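Local coordinates for endo-1,4-beta-mannanase (Eisenia fetida, PDB 5Y6T), which probably hydrolyses internal beta-1,4-mannosidic linkages of mannans, as a cold-adapted glycoside hydrolase of family GH5, at residues Lys21-Gly26 and Gly358-Ile363; Gln264-Ala269 and Ile295-Gln300; Lys291-Gly296 and Gln318-Ala323; Gln311-Tyr316 and Leu345-Gly350. All coordinates share one frame; numbering follows the deposited sequence. Where two conformers were deposited one is given.

Interaction 1: Lys21-Gly26 and Gly358-Ile363; sequences KVFMSG and GRIDII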
loop_
_atom_site.group_PDB
_atom_site.type_symbol
_atom_site.label_atom_id
_atom_site.label_comp_id
_atom_site.label_asym_id
_atom_site.label_seq_id
_atom_site.Cartn_x
_atom_site.Cartn_y
_atom_site.Cartn_z
ATOM N N LYS A 21 -13.712 -13.387 8.461
ATOM C CA LYS A 21 -12.338 -12.905 8.492
ATOM C C LYS A 21 -11.567 -13.448 7.303
ATOM O O LYS A 21 -11.656 -14.658 6.957
ATOM C CB LYS A 21 -11.626 -13.283 9.779
ATOM C CG LYS A 21 -10.177 -12.821 9.834
ATOM C CD LYS A 21 -9.483 -13.428 11.058
ATOM C CE LYS A 21 -8.118 -12.874 11.310
ATOM N NZ LYS A 21 -8.158 -11.505 11.824
ATOM N N VAL A 22 -10.850 -12.552 6.640
ATOM C CA VAL A 22 -10.062 -12.930 5.429
ATOM C C VAL A 22 -8.634 -12.444 5.622
ATOM O O VAL A 22 -8.401 -11.468 6.291
ATOM C CB VAL A 22 -10.679 -12.365 4.126
ATOM C CG1 VAL A 22 -11.988 -13.098 3.840
ATOM C CG2 VAL A 22 -10.956 -10.866 4.192
ATOM N N PHE A 23 -7.692 -13.129 4.972
ATOM C CA PHE A 23 -6.280 -12.773 5.045
ATOM C C PHE A 23 -5.786 -12.484 3.631
ATOM O O PHE A 23 -5.986 -13.298 2.763
ATOM C CB PHE A 23 -5.523 -13.952 5.628
ATOM C CG PHE A 23 -4.044 -13.731 5.784
ATOM C CD1 PHE A 23 -3.188 -14.018 4.746
ATOM C CD2 PHE A 23 -3.524 -13.184 6.974
ATOM C CE1 PHE A 23 -1.813 -13.814 4.882
ATOM C CE2 PHE A 23 -2.152 -13.009 7.122
ATOM C CZ PHE A 23 -1.312 -13.369 6.103
ATOM N N MET A 24 -5.107 -11.361 3.413
ATOM C CA MET A 24 -4.651 -11.054 2.070
ATOM C C MET A 24 -3.267 -11.677 1.846
ATOM O O MET A 24 -2.252 -11.196 2.365
ATOM C CB MET A 24 -4.540 -9.515 1.875
ATOM C CG MET A 24 -5.842 -8.776 2.096
ATOM S SD MET A 24 -7.093 -9.110 0.848
ATOM C CE MET A 24 -8.027 -10.434 1.641
ATOM N N SER A 25 -3.218 -12.728 1.037
ATOM C CA SER A 25 -1.992 -13.421 0.732
ATOM C C SER A 25 -1.630 -13.237 -0.726
ATOM O O SER A 25 -2.423 -13.550 -1.559
ATOM C CB SER A 25 -2.117 -14.909 1.025
ATOM O OG SER A 25 -0.959 -15.634 0.700
ATOM N N GLY A 26 -0.503 -12.621 -1.021
ATOM C CA GLY A 26 -0.207 -12.308 -2.389
ATOM C C GLY A 26 1.124 -11.648 -2.582
ATOM O O GLY A 26 2.034 -11.866 -1.801
ATOM N N GLY A 358 -7.642 -16.410 9.040
ATOM C CA GLY A 358 -8.937 -16.513 8.377
ATOM C C GLY A 358 -8.834 -17.087 6.948
ATOM O O GLY A 358 -7.914 -17.844 6.607
ATOM N N ARG A 359 -9.787 -16.736 6.128
ATOM C CA ARG A 359 -9.982 -17.377 4.837
ATOM C C ARG A 359 -8.967 -16.857 3.814
ATOM O O ARG A 359 -8.812 -15.684 3.660
ATOM C CB ARG A 359 -11.391 -17.101 4.339
ATOM C CG ARG A 359 -11.682 -17.660 2.976
ATOM C CD ARG A 359 -13.186 -17.618 2.675
ATOM N NE ARG A 359 -13.523 -18.355 1.451
ATOM C CZ ARG A 359 -14.759 -18.682 1.052
ATOM N NH1 ARG A 359 -15.831 -18.382 1.779
ATOM N NH2 ARG A 359 -14.925 -19.363 -0.074
ATOM N N ILE A 360 -8.284 -17.754 3.134
ATOM C CA ILE A 360 -7.372 -17.509 2.024
ATOM C C ILE A 360 -8.079 -17.697 0.689
ATOM O O ILE A 360 -7.956 -16.816 -0.184
ATOM C CB ILE A 360 -6.131 -18.457 2.088
ATOM C CG1 ILE A 360 -5.365 -18.228 3.397
ATOM C CG2 ILE A 360 -5.268 -18.325 0.837
ATOM C CD1 ILE A 360 -4.527 -16.968 3.433
ATOM N N ASP A 361 -8.856 -18.796 0.516
ATOM C CA ASP A 361 -9.418 -19.093 -0.816
ATOM C C ASP A 361 -10.720 -18.307 -0.957
ATOM O O ASP A 361 -11.827 -18.832 -0.775
ATOM C CB ASP A 361 -9.717 -20.601 -1.039
ATOM C CG ASP A 361 -8.459 -21.487 -0.937
ATOM O OD1 ASP A 361 -7.284 -21.006 -0.923
ATOM O OD2 ASP A 361 -8.624 -22.704 -0.839
ATOM N N ILE A 362 -10.585 -17.041 -1.264
ATOM C CA ILE A 362 -11.705 -16.135 -1.334
ATOM C C ILE A 362 -12.418 -16.292 -2.670
ATOM O O ILE A 362 -11.793 -16.594 -3.701
ATOM C CB ILE A 362 -11.160 -14.713 -1.141
ATOM C CG1 ILE A 362 -10.683 -14.551 0.293
ATOM C CG2 ILE A 362 -12.218 -13.664 -1.454
ATOM C CD1 ILE A 362 -9.736 -13.392 0.465
ATOM N N ILE A 363 -13.729 -16.030 -2.643
ATOM C CA ILE A 363 -14.579 -16.063 -3.846
ATOM C C ILE A 363 -15.321 -14.745 -3.858
ATOM O O ILE A 363 -16.014 -14.378 -2.917
ATOM C CB ILE A 363 -15.549 -17.248 -3.819
ATOM C CG1 ILE A 363 -14.758 -18.548 -3.869
ATOM C CG2 ILE A 363 -16.445 -17.214 -5.030
ATOM C CD1 ILE A 363 -14.150 -18.907 -5.196
#
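Phe23 and Ile360 meet through one methyl group, with CD1 of Ile360 lying 3.5 Å from CD1 of the Phe23 ring. The two side chains run beside each other in the same direction. Because CG of Phe23 stands opposite its own backbone N (chi1 -179°), the ring is carried away from the 358-363 backbone, and Ile360 follows it with the end of its chain. The same methyl also reaches CB of Ser25, at 4.0 Å. Tyr316 adds an edge-to-face ring contact to Phe23, while Leu348 touches both Phe23 and Ile360.

This is how the tail of a (beta/alpha)8 barrel, the fold of family GH5, returns to strand 20-28 near the start of the chain. A single bridge, Val22 with Arg359, joins them: Arg359 N bonds almost straight to Lys21 O (2.9 Å, 177°), and Phe23 N to Arg359 O (3.1 Å). Gly358 lays its CA 3.6 Å from Lys21 O, where a side chain in its place would run into that carbonyl. Further along the tail, Ile362 crosses Val22 and Met24 at about right angles, its CD1 3.9 Å from Val22 CB and 3.6 Å from Met24 CE.

Interaction 2: Gln264-Ala269 and Ile295-Gln300; sequences QMHTYA and IGEFSQ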
loop_
_atom_site.group_PDB
_atom_site.type_symbol
_atom_site.label_atom_id
_atom_site.label_comp_id
_atom_site.label_asym_id
_atom_site.label_seq_id
_atom_site.Cartn_x
_atom_site.Cartn_y
_atom_site.Cartn_z
ATOM N N GLN A 264 -0.039 -1.070 7.779
ATOM C CA GLN A 264 0.729 -1.895 6.865
ATOM C C GLN A 264 2.217 -1.625 7.125
ATOM O O GLN A 264 2.674 -0.521 6.902
ATOM C CB GLN A 264 0.349 -1.547 5.423
ATOM C CG GLN A 264 1.203 -2.256 4.393
ATOM C CD GLN A 264 1.035 -1.828 2.961
ATOM O OE1 GLN A 264 1.962 -2.025 2.144
ATOM N NE2 GLN A 264 -0.044 -1.189 2.648
ATOM N N MET A 265 2.929 -2.609 7.627
ATOM C CA MET A 265 4.327 -2.487 7.902
ATOM C C MET A 265 5.104 -3.327 6.942
ATOM O O MET A 265 4.818 -4.494 6.764
ATOM C CB MET A 265 4.592 -3.056 9.311
ATOM C CG MET A 265 3.926 -2.215 10.383
ATOM S SD MET A 265 4.288 -2.993 11.927
ATOM C CE MET A 265 3.653 -1.847 13.112
ATOM N N HIS A 266 6.078 -2.737 6.294
ATOM C CA HIS A 266 7.065 -3.477 5.500
ATOM C C HIS A 266 8.249 -3.882 6.378
ATOM O O HIS A 266 8.472 -3.270 7.447
ATOM C CB HIS A 266 7.597 -2.575 4.417
ATOM C CG HIS A 266 6.514 -2.077 3.512
ATOM N ND1 HIS A 266 6.709 -1.066 2.585
ATOM C CD2 HIS A 266 5.195 -2.375 3.473
ATOM C CE1 HIS A 266 5.571 -0.837 1.968
ATOM N NE2 HIS A 266 4.639 -1.615 2.484
ATOM N N THR A 267 8.947 -4.955 6.022
ATOM C CA THR A 267 10.063 -5.283 6.873
ATOM C C THR A 267 11.122 -5.987 6.067
ATOM O O THR A 267 10.833 -6.968 5.336
ATOM C CB THR A 267 9.674 -6.093 8.139
ATOM O OG1 THR A 267 10.839 -6.237 9.038
ATOM C CG2 THR A 267 9.102 -7.508 7.740
ATOM N N TYR A 268 12.331 -5.483 6.208
ATOM C CA TYR A 268 13.515 -6.096 5.622
ATOM C C TYR A 268 14.644 -6.094 6.612
ATOM O O TYR A 268 14.725 -5.205 7.495
ATOM C CB TYR A 268 13.964 -5.282 4.440
ATOM C CG TYR A 268 12.930 -5.273 3.311
ATOM C CD1 TYR A 268 12.879 -6.326 2.376
ATOM C CD2 TYR A 268 12.014 -4.231 3.176
ATOM C CE1 TYR A 268 12.035 -6.252 1.289
ATOM C CE2 TYR A 268 11.107 -4.181 2.125
ATOM C CZ TYR A 268 11.087 -5.219 1.187
ATOM O OH TYR A 268 10.240 -5.161 0.111
ATOM N N ALA A 269 15.548 -7.066 6.421
ATOM C CA ALA A 269 16.710 -7.146 7.284
ATOM C C ALA A 269 17.752 -6.131 6.856
ATOM O O ALA A 269 17.805 -5.672 5.709
ATOM C CB ALA A 269 17.276 -8.573 7.302
ATOM N N ILE A 295 1.510 -7.252 6.713
ATOM C CA ILE A 295 2.946 -7.157 6.441
ATOM C C ILE A 295 3.021 -6.987 4.903
ATOM O O ILE A 295 3.120 -7.997 4.155
ATOM C CB ILE A 295 3.720 -8.370 6.941
ATOM C CG1 ILE A 295 3.368 -8.713 8.407
ATOM C CG2 ILE A 295 5.219 -8.143 6.718
ATOM C CD1 ILE A 295 4.210 -9.843 9.047
ATOM N N GLY A 296 3.039 -5.724 4.472
ATOM C CA GLY A 296 2.793 -5.306 3.061
ATOM C C GLY A 296 3.968 -5.505 2.114
ATOM O O GLY A 296 3.832 -5.383 0.904
ATOM N N GLU A 297 5.179 -5.690 2.678
ATOM C CA GLU A 297 6.357 -6.090 1.924
ATOM C C GLU A 297 7.323 -6.853 2.855
ATOM O O GLU A 297 7.505 -6.493 4.012
ATOM C CB GLU A 297 7.152 -4.909 1.428
ATOM C CG GLU A 297 6.499 -3.962 0.420
ATOM C CD GLU A 297 7.410 -2.848 -0.094
ATOM O OE1 GLU A 297 8.692 -2.981 0.094
ATOM O OE2 GLU A 297 6.878 -1.841 -0.685
ATOM N N PHE A 298 7.972 -7.844 2.272
ATOM C CA PHE A 298 9.097 -8.593 2.861
ATOM C C PHE A 298 9.606 -9.491 1.768
ATOM O O PHE A 298 8.960 -9.683 0.750
ATOM C CB PHE A 298 8.656 -9.467 4.042
ATOM C CG PHE A 298 7.574 -10.435 3.713
ATOM C CD1 PHE A 298 6.218 -10.073 3.652
ATOM C CD2 PHE A 298 7.881 -11.706 3.299
ATOM C CE1 PHE A 298 5.239 -10.998 3.319
ATOM C CE2 PHE A 298 6.913 -12.599 2.912
ATOM C CZ PHE A 298 5.601 -12.259 2.879
ATOM N N SER A 299 10.766 -10.122 1.988
ATOM C CA SER A 299 11.220 -11.076 0.984
ATOM C C SER A 299 12.224 -11.997 1.677
ATOM O O SER A 299 12.747 -11.672 2.759
ATOM C CB SER A 299 11.863 -10.372 -0.184
ATOM O OG SER A 299 13.070 -9.749 0.164
ATOM N N GLN A 300 12.423 -13.167 1.079
ATOM C CA GLN A 300 13.389 -14.097 1.568
ATOM C C GLN A 300 14.807 -13.502 1.380
ATOM O O GLN A 300 15.679 -13.531 2.288
ATOM C CB GLN A 300 13.199 -15.449 0.853
ATOM C CG GLN A 300 14.155 -16.545 1.393
ATOM C CD GLN A 300 13.902 -17.816 0.637
ATOM O OE1 GLN A 300 12.903 -18.488 0.882
ATOM N NE2 GLN A 300 14.760 -18.145 -0.295
HETATM O O HOH W 1 12.100 -9.251 4.524
#
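His266 and Glu297 are stacked: CG of Glu297 sits squarely over one face of the imidazole, 3.5 Å from the ring centroid, and the carboxylate plane is turned only 19° from that of the ring.

Side-chain hydrogen bonds fix both partners. In the plane of its ring, His266 NE2 donates to Gln264 OE1 (2.7 Å), while ND1 is hydrogen-bonded to Glu167. Tyr268 OH donates to Glu297 OE1 at 2.7 Å, meeting it on the anti side; OE2 forms a salt bridge with Arg67 and is hydrogen-bonded to a bound Tris molecule, probably from the crystallisation liquor. With an alanine at His266, the Glu297 chain would probably lose the flat surface it lies on, and Gln264 OE1 and Glu167 their imidazole partner.

Backbone hydrogen bonds join the two segments, from Gly296 N to Met265 O (3.2 Å) and from Thr267 N to Glu297 O (2.9 Å). A water links Thr267 O with Ser299 N.

Strands 262-266 and 293-297 are parallel neighbours in the barrel. Glu297, at the end of the seventh barrel strand and near Trp69 and Trp326, is probably the nucleophile, as in other GH5 enzymes, and helix 308-317 covers Ile295 and Phe298.

Interaction 3: Lys291-Gly296 and Gln318-Ala323; sequences KPNNIG and QGYCGA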
loop_
_atom_site.group_PDB
_atom_site.type_symbol
_atom_site.label_atom_id
_atom_site.label_comp_id
_atom_site.label_asym_id
_atom_site.label_seq_id
_atom_site.Cartn_x
_atom_site.Cartn_y
_atom_site.Cartn_z
ATOM N N LYS A 291 -6.347 -0.910 14.466
ATOM C CA LYS A 291 -6.749 -1.377 13.128
ATOM C C LYS A 291 -5.958 -2.650 12.915
ATOM O O LYS A 291 -4.885 -2.840 13.519
ATOM C CB LYS A 291 -6.327 -0.374 12.035
ATOM C CG LYS A 291 -6.838 1.046 12.310
ATOM C CD LYS A 291 -6.361 2.003 11.208
ATOM C CE LYS A 291 -6.561 3.478 11.528
ATOM N NZ LYS A 291 -7.966 3.830 11.733
ATOM N N PRO A 292 -6.455 -3.523 12.033
ATOM C CA PRO A 292 -5.627 -4.635 11.581
ATOM C C PRO A 292 -4.353 -4.156 10.925
ATOM O O PRO A 292 -4.268 -2.972 10.577
ATOM C CB PRO A 292 -6.548 -5.391 10.585
ATOM C CG PRO A 292 -7.770 -4.649 10.421
ATOM C CD PRO A 292 -7.679 -3.367 11.233
ATOM N N ASN A 293 -3.376 -5.072 10.749
ATOM C CA ASN A 293 -2.062 -4.771 10.226
ATOM C C ASN A 293 -1.653 -5.827 9.251
ATOM O O ASN A 293 -1.689 -6.998 9.584
ATOM C CB ASN A 293 -1.085 -4.769 11.411
ATOM C CG ASN A 293 0.281 -4.236 11.065
ATOM O OD1 ASN A 293 0.489 -3.571 10.042
ATOM N ND2 ASN A 293 1.200 -4.430 11.961
ATOM N N ASN A 294 -1.153 -5.397 8.099
ATOM C CA ASN A 294 -0.690 -6.218 6.959
ATOM C C ASN A 294 0.777 -6.119 6.825
ATOM O O ASN A 294 1.291 -5.043 6.822
ATOM C CB ASN A 294 -1.393 -5.715 5.732
ATOM C CG ASN A 294 -1.008 -6.466 4.464
ATOM O OD1 ASN A 294 0.152 -6.784 4.238
ATOM N ND2 ASN A 294 -1.979 -6.699 3.613
ATOM N N ILE A 295 1.510 -7.252 6.713
ATOM C CA ILE A 295 2.946 -7.157 6.441
ATOM C C ILE A 295 3.021 -6.987 4.903
ATOM O O ILE A 295 3.120 -7.997 4.155
ATOM C CB ILE A 295 3.720 -8.370 6.941
ATOM C CG1 ILE A 295 3.368 -8.713 8.407
ATOM C CG2 ILE A 295 5.219 -8.143 6.718
ATOM C CD1 ILE A 295 4.210 -9.843 9.047
ATOM N N GLY A 296 3.039 -5.724 4.472
ATOM C CA GLY A 296 2.793 -5.306 3.061
ATOM C C GLY A 296 3.968 -5.505 2.114
ATOM O O GLY A 296 3.832 -5.383 0.904
ATOM N N GLN A 318 0.294 -15.237 13.507
ATOM C CA GLN A 318 0.663 -14.335 14.623
ATOM C C GLN A 318 -0.063 -12.992 14.513
ATOM O O GLN A 318 0.457 -11.960 15.037
ATOM C CB GLN A 318 2.184 -14.154 14.593
ATOM C CG GLN A 318 2.915 -15.477 14.883
ATOM C CD GLN A 318 2.617 -15.990 16.281
ATOM O OE1 GLN A 318 2.362 -15.220 17.165
ATOM N NE2 GLN A 318 2.678 -17.321 16.476
ATOM N N GLY A 319 -1.245 -12.986 13.909
ATOM C CA GLY A 319 -2.178 -11.834 14.146
ATOM C C GLY A 319 -2.283 -10.786 13.043
ATOM O O GLY A 319 -3.002 -9.786 13.183
ATOM N N TYR A 320 -1.624 -11.036 11.912
ATOM C CA TYR A 320 -1.653 -10.084 10.775
ATOM C C TYR A 320 -2.810 -10.393 9.830
ATOM O O TYR A 320 -3.344 -11.497 9.801
ATOM C CB TYR A 320 -0.304 -10.053 10.056
ATOM C CG TYR A 320 0.830 -9.662 10.964
ATOM C CD1 TYR A 320 1.470 -10.601 11.774
ATOM C CD2 TYR A 320 1.161 -8.339 11.168
ATOM C CE1 TYR A 320 2.459 -10.251 12.683
ATOM C CE2 TYR A 320 2.123 -7.979 12.048
ATOM C CZ TYR A 320 2.784 -8.916 12.822
ATOM O OH TYR A 320 3.716 -8.499 13.712
ATOM N N CYS A 321 -3.244 -9.391 9.054
ATOM C CA CYS A 321 -4.328 -9.551 8.137
ATOM C C CYS A 321 -3.896 -9.735 6.668
ATOM O O CYS A 321 -4.714 -9.805 5.779
ATOM C CB CYS A 321 -5.331 -8.400 8.234
ATOM S SG CYS A 321 -4.745 -6.795 7.609
ATOM N N GLY A 322 -2.602 -9.801 6.444
ATOM C CA GLY A 322 -2.088 -10.062 5.118
ATOM C C GLY A 322 -0.567 -10.120 5.129
ATOM O O GLY A 322 0.106 -9.748 6.109
ATOM N N ALA A 323 -0.072 -10.621 3.983
ATOM C CA ALA A 323 1.313 -10.739 3.678
ATOM C C ALA A 323 1.518 -10.615 2.157
ATOM O O ALA A 323 0.947 -11.390 1.439
ATOM C CB ALA A 323 1.788 -12.080 4.186
HETATM O O HOH W 2 -4.292 -7.737 11.879
#
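Ile295 lies across one face of the Tyr320 ring, its CD1 over the middle of the aromatic system in a CH-pi contact, 3.8 Å from the centroid and only 6° off the ring normal. CG1 is nearer the rim, 3.6 Å from Tyr320 CD2. Two torsions explain the fit: CG1 of Ile295 points opposite the carbonyl carbon (chi1 -49°), and the chain then extends straight on, delivering its terminal methyl to the ring. Tyr320 likewise carries CG opposite its carbonyl carbon (chi1 -59°), and its hydroxyl reaches the carbonyl of Val282.

Alongside, Asn293 and Tyr320 point the same way with their amide and ring planes well turned from each other, and Asn293 ND2 comes within 3.7 Å of Tyr320 CE2. That amide nitrogen is hydrogen-bonded to the side chain of Asn284.

The two segments belong to a beta-alpha-beta crossover: strand 293-297 leads into helix 308-317, and the chain then returns into strand 322-325 beside the first strand, as successive units do in a (beta/alpha)8 barrel. Cys321 N donates to Asn293 O (2.9 Å), and Ile295 N to Gly322 O (2.9 Å). Ahead of these, a water bridges Asn293 N and Gly319 O.

SG of Cys321 packs 3.8 Å from CB of Pro292. Gly322, having no side chain, lets Asn294 pack directly on its backbone. One residue further on, Ala323 CA approaches Ile295 O at 3.3 Å, a CA-H...O contact.

Interaction 4: Gln311-Tyr316 and Leu345-Gly350; sequences QFDWAY and LNHLRG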
loop_
_atom_site.group_PDB
_atom_site.type_symbol
_atom_site.label_atom_id
_atom_site.label_comp_id
_atom_site.label_asym_id
_atom_site.label_seq_id
_atom_site.Cartn_x
_atom_site.Cartn_y
_atom_site.Cartn_z
ATOM N N GLN A 311 7.976 -16.877 6.582
ATOM C CA GLN A 311 7.504 -15.534 6.661
ATOM C C GLN A 311 5.989 -15.488 6.460
ATOM O O GLN A 311 5.268 -14.901 7.275
ATOM C CB GLN A 311 8.250 -14.705 5.638
ATOM C CG GLN A 311 9.743 -14.546 5.868
ATOM C CD GLN A 311 10.497 -13.928 4.731
ATOM O OE1 GLN A 311 10.250 -14.239 3.547
ATOM N NE2 GLN A 311 11.432 -13.015 5.044
ATOM N N PHE A 312 5.472 -16.110 5.403
ATOM C CA PHE A 312 3.996 -16.179 5.215
ATOM C C PHE A 312 3.329 -16.883 6.374
ATOM O O PHE A 312 2.238 -16.428 6.856
ATOM C CB PHE A 312 3.601 -16.877 3.948
ATOM C CG PHE A 312 3.693 -15.992 2.721
ATOM C CD1 PHE A 312 4.872 -15.874 2.015
ATOM C CD2 PHE A 312 2.547 -15.358 2.247
ATOM C CE1 PHE A 312 4.958 -15.076 0.873
ATOM C CE2 PHE A 312 2.609 -14.521 1.125
ATOM C CZ PHE A 312 3.795 -14.421 0.385
ATOM N N ASP A 313 3.964 -17.929 6.892
ATOM C CA ASP A 313 3.390 -18.642 8.019
ATOM C C ASP A 313 3.245 -17.727 9.259
ATOM O O ASP A 313 2.270 -17.792 9.970
ATOM C CB ASP A 313 4.182 -19.940 8.373
ATOM C CG ASP A 313 3.386 -20.841 9.309
ATOM O OD1 ASP A 313 2.426 -21.496 8.805
ATOM O OD2 ASP A 313 3.619 -20.789 10.546
ATOM N N TRP A 314 4.265 -16.957 9.544
ATOM C CA TRP A 314 4.297 -16.083 10.693
ATOM C C TRP A 314 3.156 -15.084 10.551
ATOM O O TRP A 314 2.430 -14.843 11.467
ATOM C CB TRP A 314 5.632 -15.370 10.773
ATOM C CG TRP A 314 5.719 -14.466 11.962
ATOM C CD1 TRP A 314 5.426 -13.147 12.034
ATOM C CD2 TRP A 314 6.075 -14.873 13.294
ATOM N NE1 TRP A 314 5.531 -12.697 13.336
ATOM C CE2 TRP A 314 5.967 -13.748 14.118
ATOM C CE3 TRP A 314 6.479 -16.119 13.863
ATOM C CZ2 TRP A 314 6.287 -13.780 15.522
ATOM C CZ3 TRP A 314 6.781 -16.162 15.240
ATOM C CH2 TRP A 314 6.634 -14.992 16.064
ATOM N N ALA A 315 3.013 -14.482 9.360
ATOM C CA ALA A 315 1.990 -13.457 9.166
ATOM C C ALA A 315 0.594 -14.028 9.471
ATOM O O ALA A 315 -0.230 -13.414 10.131
ATOM C CB ALA A 315 2.030 -12.964 7.756
ATOM N N TYR A 316 0.368 -15.235 8.971
ATOM C CA TYR A 316 -0.927 -15.919 9.059
ATOM C C TYR A 316 -1.276 -16.303 10.487
ATOM O O TYR A 316 -2.441 -16.226 10.902
ATOM C CB TYR A 316 -1.002 -17.129 8.106
ATOM C CG TYR A 316 -2.385 -17.712 8.071
ATOM C CD1 TYR A 316 -3.384 -17.132 7.255
ATOM C CD2 TYR A 316 -2.696 -18.799 8.813
ATOM C CE1 TYR A 316 -4.682 -17.623 7.235
ATOM C CE2 TYR A 316 -3.976 -19.334 8.781
ATOM C CZ TYR A 316 -4.981 -18.726 8.009
ATOM O OH TYR A 316 -6.269 -19.198 7.964
ATOM N N LEU A 345 2.876 -18.452 -1.230
ATOM C CA LEU A 345 1.468 -18.492 -1.575
ATOM C C LEU A 345 0.957 -19.922 -1.463
ATOM O O LEU A 345 -0.103 -20.176 -0.903
ATOM C CB LEU A 345 1.201 -17.933 -2.950
ATOM C CG LEU A 345 1.700 -16.495 -3.171
ATOM C CD1 LEU A 345 1.226 -16.090 -4.542
ATOM C CD2 LEU A 345 1.167 -15.593 -2.084
ATOM N N ASN A 346 1.739 -20.867 -2.003
ATOM C CA ASN A 346 1.335 -22.256 -1.927
ATOM C C ASN A 346 1.069 -22.703 -0.504
ATOM O O ASN A 346 0.091 -23.388 -0.213
ATOM C CB ASN A 346 2.380 -23.222 -2.481
ATOM C CG ASN A 346 2.746 -23.066 -3.966
ATOM O OD1 ASN A 346 3.845 -23.528 -4.317
ATOM N ND2 ASN A 346 1.937 -22.438 -4.801
ATOM N N HIS A 347 1.946 -22.309 0.391
ATOM C CA HIS A 347 1.829 -22.693 1.794
ATOM C C HIS A 347 0.517 -22.276 2.467
ATOM O O HIS A 347 -0.036 -23.020 3.296
ATOM C CB HIS A 347 2.993 -22.130 2.561
ATOM C CG HIS A 347 2.933 -22.408 4.030
ATOM N ND1 HIS A 347 3.032 -23.675 4.560
ATOM C CD2 HIS A 347 2.752 -21.566 5.085
ATOM C CE1 HIS A 347 2.930 -23.611 5.879
ATOM N NE2 HIS A 347 2.741 -22.344 6.228
ATOM N N LEU A 348 -0.010 -21.105 2.128
ATOM C CA LEU A 348 -1.279 -20.629 2.724
ATOM C C LEU A 348 -2.535 -21.099 2.034
ATOM O O LEU A 348 -3.637 -20.945 2.556
ATOM C CB LEU A 348 -1.333 -19.104 2.889
ATOM C CG LEU A 348 -0.219 -18.610 3.817
ATOM C CD1 LEU A 348 -0.388 -17.127 3.993
ATOM C CD2 LEU A 348 -0.204 -19.293 5.184
ATOM N N ARG A 349 -2.376 -21.613 0.835
ATOM C CA ARG A 349 -3.551 -22.021 0.029
ATOM C C ARG A 349 -4.421 -22.980 0.870
ATOM O O ARG A 349 -3.916 -23.909 1.559
ATOM C CB ARG A 349 -3.122 -22.727 -1.240
ATOM C CG ARG A 349 -4.315 -22.946 -2.167
ATOM C CD ARG A 349 -4.190 -23.824 -3.359
ATOM N NE ARG A 349 -2.865 -24.090 -3.843
ATOM C CZ ARG A 349 -2.407 -23.779 -5.045
ATOM N NH1 ARG A 349 -3.153 -23.104 -5.880
ATOM N NH2 ARG A 349 -1.216 -24.193 -5.411
ATOM N N GLY A 350 -5.717 -22.739 0.782
ATOM C CA GLY A 350 -6.694 -23.648 1.417
ATOM C C GLY A 350 -6.847 -23.439 2.915
ATOM O O GLY A 350 -7.660 -24.105 3.519
#
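Leu348 fits against Phe312 and Tyr316. Its CB points at the opposing helix, and CG, set opposite the carbonyl carbon (chi1 -61°), comes to 4.2 Å from Phe312 CB. There the chain forks. CD1 lies at the edge of the Phe312 ring, 3.8 Å from Phe312 CD2, while CD2 of Leu348 touches Tyr316 CB at 3.7 Å, the two side chains sliding past each other in opposite directions. Leu345 brings another methyl to the Phe312 ring, its CD2 3.7 Å from Phe312 CE2.

Helices 308-317 and 338-348 pack beside each other on the outside of the barrel, with strands 20-28 and 322-325 beneath: Leu345 and Leu348 also rest on Ser25, and Phe312 on Ala323. Tyr316 carries its hydroxyl on to the carbonyl of Gly358.

Nearer the surface the helices are joined by a polar link. His347 NE2 donates to Asp313 OD1 over 2.7 Å, almost straight (177°) and in the plane of the imidazole, entering on the anti side of the carboxylate. The carboxylate and ring planes are 58° apart. A leucine in place of His347 would probably leave Asp313 OD1 without this donor and the helices without this polar tie.

Overall arrangement
Interaction 1 joins segments 332 residues apart, and the other three are nested within the loop it closes. Interactions 2 and 3 share strand 293-297, which has strand 262-266 on one side and strand 322-325 on the other; their centres are 11 Å apart. Strand 322-325 pairs with strand 20-28 of interaction 1, about 12 Å between centres from interaction 3, so the three trace consecutive strands of the barrel round to where it closes. Interaction 4 lies outside, about 10 Å between centres from interaction 1, and its helix 308-317 connects the strands of interaction 3. Interactions 1 and 2 do not touch; interactions 3 and 4, touching both, link barrel closure to the probable catalytic end.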